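PDB 3BE4: adenylate kinase from Cryptosporidium parvum Iowa II, which probably catalyses the reversible transfer of a phosphoryl group from ATP to AMP, as adenylate kinases do, and binds the two-substrate mimic bis(adenosine)-5'-pentaphosphate. Local coordinates for residues G90-A102 with H181-D193. Residues are numbered along the deposited sequence; the frame is centred on the assembly and turned at random.
Sequences GFPRTIPQAEGLA and HKQTAPLVKFYED. With AP5 (bis(adenosine)-5'-pentaphosphate), chain C.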
ATOM      1  N   GLY A  90      -0.339  -0.435   2.911  1.00 18.15           N
ATOM      2  CA  GLY A  90      -1.257  -1.590   3.202  1.00 19.29           C
ATOM      3  C   GLY A  90      -0.794  -2.398   4.388  1.00 18.95           C
ATOM      4  O   GLY A  90      -1.179  -3.550   4.501  1.00 16.99           O
ATOM      5  N   PHE A  91       0.238  -1.936   5.067  1.00 17.95           N
ATOM      6  CA  PHE A  91       0.745  -2.638   6.295  1.00 16.28           C
ATOM      7  C   PHE A  91       1.274  -1.520   7.122  1.00 18.86           C
ATOM      8  O   PHE A  91       1.994  -0.666   6.608  1.00 17.23           O
ATOM      9  CB  PHE A  91       1.915  -3.615   5.939  1.00 16.42           C
ATOM     10  CG  PHE A  91       2.532  -4.207   7.143  1.00 16.86           C
ATOM     11  CD1 PHE A  91       2.094  -5.449   7.638  1.00 18.85           C
ATOM     12  CD2 PHE A  91       3.461  -3.482   7.852  1.00 20.55           C
ATOM     13  CE1 PHE A  91       2.662  -5.944   8.863  1.00 17.85           C
ATOM     14  CE2 PHE A  91       4.030  -4.022   9.046  1.00 20.86           C
ATOM     15  CZ  PHE A  91       3.597  -5.204   9.557  1.00 21.01           C
ATOM     16  N   PRO A  92       1.059  -1.569   8.393  1.00 18.92           N
ATOM     17  CA  PRO A  92       0.089  -2.511   9.059  1.00 17.94           C
ATOM     18  C   PRO A  92      -1.356  -2.277   8.704  1.00 20.77           C
ATOM     19  O   PRO A  92      -1.699  -1.164   8.380  1.00 21.44           O
ATOM     20  CB  PRO A  92       0.244  -2.130  10.602  1.00 19.70           C
ATOM     21  CG  PRO A  92       0.779  -0.795  10.566  1.00 23.92           C
ATOM     22  CD  PRO A  92       1.684  -0.642   9.339  1.00 21.69           C
ATOM     23  N   ARG A  93      -2.233  -3.274   8.853  1.00 19.54           N
ATOM     24  CA  ARG A  93      -3.602  -2.962   8.593  1.00 20.39           C
ATOM     25  C   ARG A  93      -4.445  -3.507   9.751  1.00 21.69           C
ATOM     26  O   ARG A  93      -5.642  -3.421   9.690  1.00 21.67           O
ATOM     27  CB  ARG A  93      -3.992  -3.303   7.043  1.00 20.72           C
ATOM     28  CG  ARG A  93      -4.019  -4.695   6.728  1.00 23.12           C
ATOM     29  CD  ARG A  93      -4.771  -4.795   5.420  1.00 18.51           C
ATOM     30  NE  ARG A  93      -3.896  -4.443   4.258  1.00 17.81           N
ATOM     31  CZ  ARG A  93      -4.408  -4.245   3.050  1.00 17.45           C
ATOM     32  NH1 ARG A  93      -5.718  -4.235   2.766  1.00 16.24           N
ATOM     33  NH2 ARG A  93      -3.498  -4.041   2.052  1.00 15.79           N
ATOM     34  N   THR A  94      -3.812  -4.004  10.836  1.00 20.48           N
ATOM     35  CA  THR A  94      -4.524  -4.363  12.064  1.00 20.27           C
ATOM     36  C   THR A  94      -3.628  -3.871  13.226  1.00 23.01           C
ATOM     37  O   THR A  94      -2.428  -3.626  13.070  1.00 19.89           O
ATOM     38  CB  THR A  94      -4.700  -5.883  12.265  1.00 22.19           C
ATOM     39  OG1 THR A  94      -3.372  -6.496  12.395  1.00 21.80           O
ATOM     40  CG2 THR A  94      -5.456  -6.503  11.143  1.00 22.71           C
ATOM     41  N   ILE A  95      -4.204  -3.792  14.414  1.00 21.84           N
ATOM     42  CA  ILE A  95      -3.484  -3.392  15.572  1.00 23.95           C
ATOM     43  C   ILE A  95      -2.378  -4.431  15.897  1.00 23.72           C
ATOM     44  O   ILE A  95      -1.283  -3.938  16.158  1.00 22.40           O
ATOM     45  CB  ILE A  95      -4.486  -3.163  16.829  1.00 24.87           C
ATOM     46  CG1 ILE A  95      -5.389  -2.004  16.528  1.00 26.56           C
ATOM     47  CG2 ILE A  95      -3.655  -2.875  18.053  1.00 25.79           C
ATOM     48  CD1 ILE A  95      -4.581  -0.659  16.419  1.00 27.19           C
ATOM     49  N   PRO A  96      -2.614  -5.783  15.905  1.00 22.96           N
ATOM     50  CA  PRO A  96      -1.472  -6.721  16.089  1.00 22.71           C
ATOM     51  C   PRO A  96      -0.341  -6.533  15.100  1.00 22.04           C
ATOM     52  O   PRO A  96       0.815  -6.638  15.468  1.00 22.77           O
ATOM     53  CB  PRO A  96      -2.084  -8.135  16.059  1.00 25.81           C
ATOM     54  CG  PRO A  96      -3.530  -7.820  16.512  1.00 26.17           C
ATOM     55  CD  PRO A  96      -3.929  -6.505  15.912  1.00 25.39           C
ATOM     56  N   GLN A  97      -0.677  -6.119  13.890  1.00 17.91           N
ATOM     57  CA  GLN A  97       0.484  -5.814  12.919  1.00 16.03           C
ATOM     58  C   GLN A  97       1.222  -4.579  13.305  1.00 19.57           C
ATOM     59  O   GLN A  97       2.427  -4.546  13.108  1.00 19.68           O
ATOM     60  CB  GLN A  97      -0.101  -5.640  11.550  1.00 18.65           C
ATOM     61  CG  GLN A  97      -0.590  -6.981  11.002  1.00 16.33           C
ATOM     62  CD  GLN A  97      -1.249  -6.850   9.586  1.00 17.33           C
ATOM     63  OE1 GLN A  97      -0.981  -5.859   8.907  1.00 19.30           O
ATOM     64  NE2 GLN A  97      -2.184  -7.788   9.223  1.00 18.85           N
ATOM     65  N   ALA A  98       0.518  -3.539  13.771  1.00 20.12           N
ATOM     66  CA  ALA A  98       1.181  -2.280  14.230  1.00 19.09           C
ATOM     67  C   ALA A  98       2.128  -2.585  15.436  1.00 20.28           C
ATOM     68  O   ALA A  98       3.236  -2.072  15.508  1.00 20.82           O
ATOM     69  CB  ALA A  98       0.148  -1.213  14.659  1.00 19.58           C
ATOM     70  N   GLU A  99       1.605  -3.372  16.359  1.00 21.98           N
ATOM     71  CA  GLU A  99       2.433  -3.729  17.545  1.00 24.20           C
ATOM     72  C   GLU A  99       3.633  -4.575  17.080  1.00 22.84           C
ATOM     73  O   GLU A  99       4.718  -4.474  17.685  1.00 25.66           O
ATOM     74  CB  GLU A  99       1.557  -4.495  18.577  1.00 23.35           C
ATOM     75  CG  GLU A  99       0.390  -3.643  19.106  1.00 26.55           C
ATOM     76  CD  GLU A  99      -0.611  -4.426  19.902  1.00 32.55           C
ATOM     77  OE1 GLU A  99      -0.844  -5.656  19.620  1.00 41.25           O
ATOM     78  OE2 GLU A  99      -1.229  -3.730  20.780  1.00 38.97           O
ATOM     79  N   GLY A 100       3.418  -5.477  16.108  1.00 20.51           N
ATOM     80  CA  GLY A 100       4.466  -6.377  15.633  1.00 19.15           C
ATOM     81  C   GLY A 100       5.494  -5.496  14.957  1.00 21.84           C
ATOM     82  O   GLY A 100       6.671  -5.675  15.152  1.00 22.40           O
ATOM     83  N   LEU A 101       5.060  -4.524  14.150  1.00 21.49           N
ATOM     84  CA  LEU A 101       6.022  -3.589  13.569  1.00 20.86           C
ATOM     85  C   LEU A 101       6.835  -2.755  14.603  1.00 21.50           C
ATOM     86  O   LEU A 101       8.069  -2.575  14.414  1.00 22.93           O
ATOM     87  CB  LEU A 101       5.309  -2.590  12.597  1.00 20.05           C
ATOM     88  CG  LEU A 101       6.256  -1.514  11.906  1.00 23.14           C
ATOM     89  CD1 LEU A 101       7.339  -2.194  11.061  1.00 21.19           C
ATOM     90  CD2 LEU A 101       5.392  -0.542  11.120  1.00 22.91           C
ATOM     91  N   ALA A 102       6.153  -2.275  15.665  1.00 22.88           N
ATOM     92  CA  ALA A 102       6.849  -1.518  16.714  1.00 23.11           C
ATOM     93  C   ALA A 102       7.998  -2.394  17.307  1.00 25.84           C
ATOM     94  O   ALA A 102       9.067  -1.885  17.552  1.00 28.29           O
ATOM     95  CB  ALA A 102       5.792  -1.195  17.803  1.00 25.30           C
ATOM     96  N   HIS A 181     -12.798  -0.628   7.451  1.00 17.87           N
ATOM     97  CA  HIS A 181     -13.404   0.259   8.453  1.00 19.84           C
ATOM     98  C   HIS A 181     -13.368  -0.387   9.847  1.00 20.70           C
ATOM     99  O   HIS A 181     -13.141   0.365  10.814  1.00 21.77           O
ATOM    100  CB  HIS A 181     -14.816   0.560   7.956  1.00 21.83           C
ATOM    101  CG  HIS A 181     -14.830   1.542   6.810  1.00 22.10           C
ATOM    102  ND1 HIS A 181     -14.341   2.815   6.943  1.00 27.02           N
ATOM    103  CD2 HIS A 181     -15.301   1.446   5.539  1.00 23.16           C
ATOM    104  CE1 HIS A 181     -14.507   3.481   5.813  1.00 29.84           C
ATOM    105  NE2 HIS A 181     -15.106   2.677   4.953  1.00 25.84           N
ATOM    106  N   LYS A 182     -13.557  -1.716   9.922  1.00 20.49           N
ATOM    107  CA  LYS A 182     -13.560  -2.402  11.223  1.00 23.02           C
ATOM    108  C   LYS A 182     -12.163  -2.509  11.858  1.00 24.18           C
ATOM    109  O   LYS A 182     -11.948  -2.302  13.097  1.00 24.97           O
ATOM    110  CB  LYS A 182     -14.169  -3.795  11.057  1.00 22.07           C
ATOM    111  CG  LYS A 182     -15.686  -3.695  10.891  1.00 29.30           C
ATOM    112  CD  LYS A 182     -16.304  -5.136  10.577  1.00 32.00           C
ATOM    113  CE  LYS A 182     -17.897  -5.193  10.510  1.00 37.06           C
ATOM    114  NZ  LYS A 182     -18.600  -3.954  10.104  1.00 44.62           N
ATOM    115  N   GLN A 183     -11.163  -2.911  11.079  1.00 21.36           N
ATOM    116  CA  GLN A 183      -9.845  -3.352  11.587  1.00 21.31           C
ATOM    117  C   GLN A 183      -8.721  -2.393  11.328  1.00 21.87           C
ATOM    118  O   GLN A 183      -7.767  -2.340  12.142  1.00 22.77           O
ATOM    119  CB  GLN A 183      -9.490  -4.749  11.039  1.00 23.58           C
ATOM    120  CG  GLN A 183     -10.368  -5.779  11.728  1.00 29.15           C
ATOM    121  CD  GLN A 183     -10.114  -7.183  11.318  1.00 36.87           C
ATOM    122  OE1 GLN A 183      -9.075  -7.771  11.618  1.00 38.85           O
ATOM    123  NE2 GLN A 183     -11.083  -7.758  10.637  1.00 36.87           N
ATOM    124  N   THR A 184      -8.778  -1.676  10.190  1.00 17.97           N
ATOM    125  CA  THR A 184      -7.616  -0.838   9.786  1.00 19.45           C
ATOM    126  C   THR A 184      -7.805   0.569  10.273  1.00 20.82           C
ATOM    127  O   THR A 184      -6.875   1.160  10.737  1.00 19.13           O
ATOM    128  CB  THR A 184      -7.483  -0.876   8.272  1.00 19.36           C
ATOM    129  OG1 THR A 184      -7.355  -2.242   7.884  1.00 17.09           O
ATOM    130  CG2 THR A 184      -6.195  -0.058   7.854  1.00 18.10           C
ATOM    131  N   ALA A 185      -9.013   1.131  10.121  1.00 22.18           N
ATOM    132  CA  ALA A 185      -9.278   2.496  10.529  1.00 23.40           C
ATOM    133  C   ALA A 185      -8.844   2.896  11.980  1.00 22.77           C
ATOM    134  O   ALA A 185      -8.370   4.040  12.146  1.00 23.47           O
ATOM    135  CB  ALA A 185     -10.702   2.820  10.266  1.00 23.90           C
ATOM    136  N   PRO A 186      -8.916   1.975  12.958  1.00 25.29           N
ATOM    137  CA  PRO A 186      -8.372   2.184  14.335  1.00 25.97           C
ATOM    138  C   PRO A 186      -6.907   2.548  14.436  1.00 27.10           C
ATOM    139  O   PRO A 186      -6.448   3.092  15.465  1.00 26.30           O
ATOM    140  CB  PRO A 186      -8.515   0.809  14.980  1.00 28.71           C
ATOM    141  CG  PRO A 186      -9.771   0.285  14.417  1.00 30.59           C
ATOM    142  CD  PRO A 186      -9.605   0.648  12.915  1.00 27.03           C
ATOM    143  N   LEU A 187      -6.159   2.208  13.386  1.00 22.05           N
ATOM    144  CA  LEU A 187      -4.772   2.599  13.316  1.00 21.53           C
ATOM    145  C   LEU A 187      -4.572   4.092  13.186  1.00 21.57           C
ATOM    146  O   LEU A 187      -3.485   4.572  13.509  1.00 21.85           O
ATOM    147  CB  LEU A 187      -4.052   1.899  12.160  1.00 21.55           C
ATOM    148  CG  LEU A 187      -3.936   0.408  12.259  1.00 21.92           C
ATOM    149  CD1 LEU A 187      -3.370   0.002  10.880  1.00 25.56           C
ATOM    150  CD2 LEU A 187      -2.920   0.030  13.328  1.00 29.23           C
ATOM    151  N   VAL A 188      -5.577   4.832  12.731  1.00 21.15           N
ATOM    152  CA  VAL A 188      -5.392   6.272  12.637  1.00 21.13           C
ATOM    153  C   VAL A 188      -5.231   6.829  14.064  1.00 23.87           C
ATOM    154  O   VAL A 188      -4.299   7.580  14.334  1.00 23.19           O
ATOM    155  CB  VAL A 188      -6.570   6.946  11.997  1.00 23.37           C
ATOM    156  CG1 VAL A 188      -6.370   8.443  11.983  1.00 25.56           C
ATOM    157  CG2 VAL A 188      -6.661   6.499  10.561  1.00 23.11           C
ATOM    158  N   LYS A 189      -6.089   6.410  14.988  1.00 24.28           N
ATOM    159  CA  LYS A 189      -5.879   6.892  16.391  1.00 26.36           C
ATOM    160  C   LYS A 189      -4.587   6.392  17.014  1.00 24.94           C
ATOM    161  O   LYS A 189      -3.907   7.150  17.706  1.00 26.26           O
ATOM    162  CB  LYS A 189      -7.160   6.530  17.198  1.00 26.43           C
ATOM    163  CG  LYS A 189      -8.229   7.426  16.688  0.50 26.86           C
ATOM    164  CD  LYS A 189      -9.567   7.306  17.407  0.50 27.98           C
ATOM    165  CE  LYS A 189     -10.694   8.179  16.727  0.50 28.52           C
ATOM    166  NZ  LYS A 189     -10.468   9.670  16.601  0.50 31.67           N
ATOM    167  N   PHE A 190      -4.202   5.139  16.717  1.00 23.97           N
ATOM    168  CA  PHE A 190      -2.999   4.487  17.198  1.00 23.27           C
ATOM    169  C   PHE A 190      -1.835   5.397  16.878  1.00 23.77           C
ATOM    170  O   PHE A 190      -0.970   5.663  17.732  1.00 24.91           O
ATOM    171  CB  PHE A 190      -2.805   3.126  16.521  1.00 23.92           C
ATOM    172  CG  PHE A 190      -1.580   2.336  16.983  1.00 23.98           C
ATOM    173  CD1 PHE A 190      -1.689   1.281  17.942  1.00 28.42           C
ATOM    174  CD2 PHE A 190      -0.347   2.559  16.416  1.00 21.88           C
ATOM    175  CE1 PHE A 190      -0.586   0.544  18.337  1.00 25.56           C
ATOM    176  CE2 PHE A 190       0.781   1.826  16.799  1.00 21.42           C
ATOM    177  CZ  PHE A 190       0.690   0.793  17.739  1.00 26.21           C
ATOM    178  N   TYR A 191      -1.765   5.872  15.642  1.00 22.04           N
ATOM    179  CA  TYR A 191      -0.639   6.736  15.244  1.00 23.14           C
ATOM    180  C   TYR A 191      -0.762   8.181  15.607  1.00 24.48           C
ATOM    181  O   TYR A 191       0.274   8.876  15.713  1.00 25.49           O
ATOM    182  CB  TYR A 191      -0.308   6.550  13.740  1.00 20.76           C
ATOM    183  CG  TYR A 191       0.291   5.183  13.549  1.00 20.24           C
ATOM    184  CD1 TYR A 191       1.521   4.813  14.109  1.00 20.91           C
ATOM    185  CD2 TYR A 191      -0.394   4.200  12.767  1.00 19.72           C
ATOM    186  CE1 TYR A 191       2.088   3.498  13.936  1.00 22.67           C
ATOM    187  CE2 TYR A 191       0.159   2.918  12.577  1.00 18.60           C
ATOM    188  CZ  TYR A 191       1.367   2.547  13.192  1.00 21.61           C
ATOM    189  OH  TYR A 191       1.840   1.296  12.986  1.00 20.54           O
ATOM    190  N   GLU A 192      -1.982   8.695  15.679  1.00 24.86           N
ATOM    191  CA  GLU A 192      -2.198  10.078  16.199  1.00 28.14           C
ATOM    192  C   GLU A 192      -1.749  10.147  17.651  1.00 30.16           C
ATOM    193  O   GLU A 192      -1.172  11.140  18.081  1.00 32.24           O
ATOM    194  CB  GLU A 192      -3.653  10.390  16.163  1.00 30.08           C
ATOM    195  CG  GLU A 192      -4.046  10.747  14.757  1.00 29.25           C
ATOM    196  CD  GLU A 192      -5.525  11.193  14.709  1.00 34.82           C
ATOM    197  OE1 GLU A 192      -6.354  10.695  15.543  1.00 39.44           O
ATOM    198  OE2 GLU A 192      -5.851  12.007  13.824  1.00 37.87           O
ATOM    199  N   ASP A 193      -1.999   9.090  18.398  1.00 30.49           N
ATOM    200  CA  ASP A 193      -1.508   8.996  19.820  1.00 33.00           C
ATOM    201  C   ASP A 193      -0.009   9.009  19.990  1.00 33.94           C
ATOM    202  O   ASP A 193       0.488   9.419  21.048  1.00 36.69           O
ATOM    203  CB  ASP A 193      -2.110   7.796  20.544  1.00 33.69           C
ATOM    204  CG  ASP A 193      -3.624   7.999  20.825  1.00 37.48           C
ATOM    205  OD1 ASP A 193      -4.147   9.114  20.602  1.00 43.42           O
ATOM    206  OD2 ASP A 193      -4.306   7.028  21.240  1.00 43.77           O
TER
HETATM  207  PA  AP5 C 219      -3.424  -4.638  -1.739  1.00 15.11           P
HETATM  208  O1A AP5 C 219      -2.734  -5.029  -3.056  1.00 18.13           O
HETATM  209  O2A AP5 C 219      -2.774  -3.692  -0.842  1.00 15.16           O
HETATM  210  O3A AP5 C 219      -4.909  -4.138  -2.066  1.00 16.83           O
HETATM  211  PB  AP5 C 219      -5.863  -3.124  -1.299  1.00 16.08           P
HETATM  212  O1B AP5 C 219      -5.561  -3.086   0.120  1.00 16.45           O
HETATM  213  O2B AP5 C 219      -7.286  -3.417  -1.793  1.00 19.85           O
HETATM  214  O3B AP5 C 219      -5.328  -1.687  -1.988  1.00 13.84           O
HETATM  215  PG  AP5 C 219      -5.047  -1.351  -3.492  1.00 14.71           P
HETATM  216  O1G AP5 C 219      -6.234  -1.776  -4.285  1.00 18.39           O
HETATM  217  O2G AP5 C 219      -3.713  -1.892  -3.806  1.00 14.71           O
HETATM  218  O3G AP5 C 219      -5.054   0.218  -3.309  1.00 14.83           O
HETATM  219  PD  AP5 C 219      -3.935   1.396  -3.468  1.00 13.66           P
HETATM  220  O1D AP5 C 219      -2.639   0.761  -3.736  1.00 13.80           O
HETATM  221  O2D AP5 C 219      -4.147   2.288  -2.316  1.00 14.57           O
HETATM  222  O3D AP5 C 219      -4.491   2.198  -4.736  1.00 13.36           O
HETATM  223  PE  AP5 C 219      -3.856   2.289  -6.195  1.00 13.64           P
HETATM  224  O1E AP5 C 219      -3.726   0.962  -6.727  1.00 13.89           O
HETATM  225  O2E AP5 C 219      -2.634   3.186  -6.212  1.00 15.96           O
HETATM  226  O5F AP5 C 219      -3.743  -5.912  -0.829  1.00 14.64           O
HETATM  227  C5F AP5 C 219      -4.247  -7.020  -1.591  1.00 16.38           C
HETATM  228  C4F AP5 C 219      -4.922  -7.937  -0.488  1.00 15.09           C
HETATM  229  O4F AP5 C 219      -3.882  -8.674   0.110  1.00 15.00           O
HETATM  230  C3F AP5 C 219      -5.664  -7.301   0.626  1.00 17.91           C
HETATM  231  O3F AP5 C 219      -6.990  -6.982   0.265  1.00 18.02           O
HETATM  232  C2F AP5 C 219      -5.599  -8.489   1.609  1.00 17.65           C
HETATM  233  O2F AP5 C 219      -6.434  -9.616   1.136  1.00 21.54           O
HETATM  234  C1F AP5 C 219      -4.153  -8.939   1.504  1.00 15.62           C
HETATM  235  N9A AP5 C 219      -3.314  -8.155   2.370  1.00 15.05           N
HETATM  236  C8A AP5 C 219      -2.364  -7.211   1.892  1.00 10.84           C
HETATM  237  N7A AP5 C 219      -1.726  -6.656   2.910  1.00 14.41           N
HETATM  238  C5A AP5 C 219      -2.211  -7.269   4.083  1.00 16.28           C
HETATM  239  C6A AP5 C 219      -1.855  -7.118   5.409  1.00 16.56           C
HETATM  240  N6A AP5 C 219      -1.046  -6.204   5.957  1.00 15.28           N
HETATM  241  N1A AP5 C 219      -2.592  -7.939   6.298  1.00 16.27           N
HETATM  242  C2A AP5 C 219      -3.432  -8.826   5.809  1.00 16.18           C
HETATM  243  N3A AP5 C 219      -3.803  -9.016   4.525  1.00 16.14           N
HETATM  244  C4A AP5 C 219      -3.078  -8.225   3.608  1.00 15.62           C
HETATM  245  O5J AP5 C 219      -4.962   3.137  -6.918  1.00 13.78           O
HETATM  246  C5J AP5 C 219      -6.295   2.510  -7.255  1.00 13.71           C
HETATM  247  C4J AP5 C 219      -6.729   3.194  -8.569  1.00 14.30           C
HETATM  248  O4J AP5 C 219      -6.947   4.615  -8.468  1.00 11.67           O
HETATM  249  C3J AP5 C 219      -5.769   2.890  -9.722  1.00 14.21           C
HETATM  250  O3J AP5 C 219      -6.511   2.700 -10.907  1.00 14.53           O
HETATM  251  C2J AP5 C 219      -5.105   4.230  -9.780  1.00 12.96           C
HETATM  252  O2J AP5 C 219      -4.630   4.507 -11.090  1.00 15.46           O
HETATM  253  C1J AP5 C 219      -6.086   5.291  -9.535  1.00 13.73           C
HETATM  254  N9B AP5 C 219      -5.699   6.508  -8.892  1.00 12.49           N
HETATM  255  C8B AP5 C 219      -4.672   6.678  -7.965  1.00 13.75           C
HETATM  256  N7B AP5 C 219      -4.688   7.960  -7.557  1.00 16.98           N
HETATM  257  C5B AP5 C 219      -5.702   8.615  -8.213  1.00 16.20           C
HETATM  258  C6B AP5 C 219      -6.300   9.906  -8.068  1.00 15.01           C
HETATM  259  N6B AP5 C 219      -5.765  10.791  -7.225  1.00 18.38           N
HETATM  260  N1B AP5 C 219      -7.363  10.213  -8.861  1.00 15.05           N
HETATM  261  C2B AP5 C 219      -7.941   9.228  -9.676  1.00 14.54           C
HETATM  262  N3B AP5 C 219      -7.473   7.947  -9.788  1.00 13.59           N
HETATM  263  C4B AP5 C 219      -6.404   7.600  -8.980  1.00 13.91           C
HETATM  264  O   HOH W   1      -7.304  -2.519   4.927  1.00 18.02           O
HETATM  265  O   HOH W   2      -7.181  -3.957  14.306  1.00 26.47           O
HETATM  266  O   HOH W   3       3.905   0.547  14.480  1.00 23.32           O
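Ala98 sits where Leu187, Phe190 and Tyr191 converge, and its methyl group is small enough to meet all three. Ala98 CB lies over the face of the Phe190 ring, a CH-pi contact 3.9 Å from the centroid, and touches Leu187 CD2 at 3.6 Å. Phe190 offers a methyl a flat face, set against Ala98 because CG stands anti to its backbone N (chi1 -179°). The branched Leu187 serves two neighbours: CD2 fills the angle between Ala98 and Ile95 CD1, while CD1 presses on the Pro92 carbonyl. Tyr191, whose ring is backed on one face by Phe190, takes the Pro92 ring at its edge; Pro92 CG lies 3.4 Å from Tyr191 OH. A water bridges that hydroxyl to Ala98 O, giving it a polar partner among apolar carbons.

On the Gln183 side the packing gives way to water. Thr94 CG2 and the Gln183 side chain merely lie alongside each other, and a water links Ile95 N to Gln183 O. At the Phe190 rim, exposed Glu99 only skirts the ring. At the end nearest the inhibitor, the short hydroxyl of Thr184 can reach a backbone carbonyl: OG1 donates to Arg93 O at 2.8 Å, in the carbonyl plane on a lone pair. This ties down the Arg93 backbone, consistent with a second-shell role; Arg93 NE donates to Gly90 O, and NH1 reaches AP5 O1B at 2.9 Å. Gln97 reads the adenine: OE1 accepts from N6A, and NE2 donates to N1A. Thr94 is the N-cap residue, its OG1 accepting from Gln97 N and also bonding Asp66.

Helix segments 95-102 and 186-192 run 33° apart. Pro92, in the loop leading into the first, and Tyr191 rest on Ile9, and Leu187 on Ile11, of central strand 7-12, while Tyr191 also touches Leu197 of outermost strand 197-201.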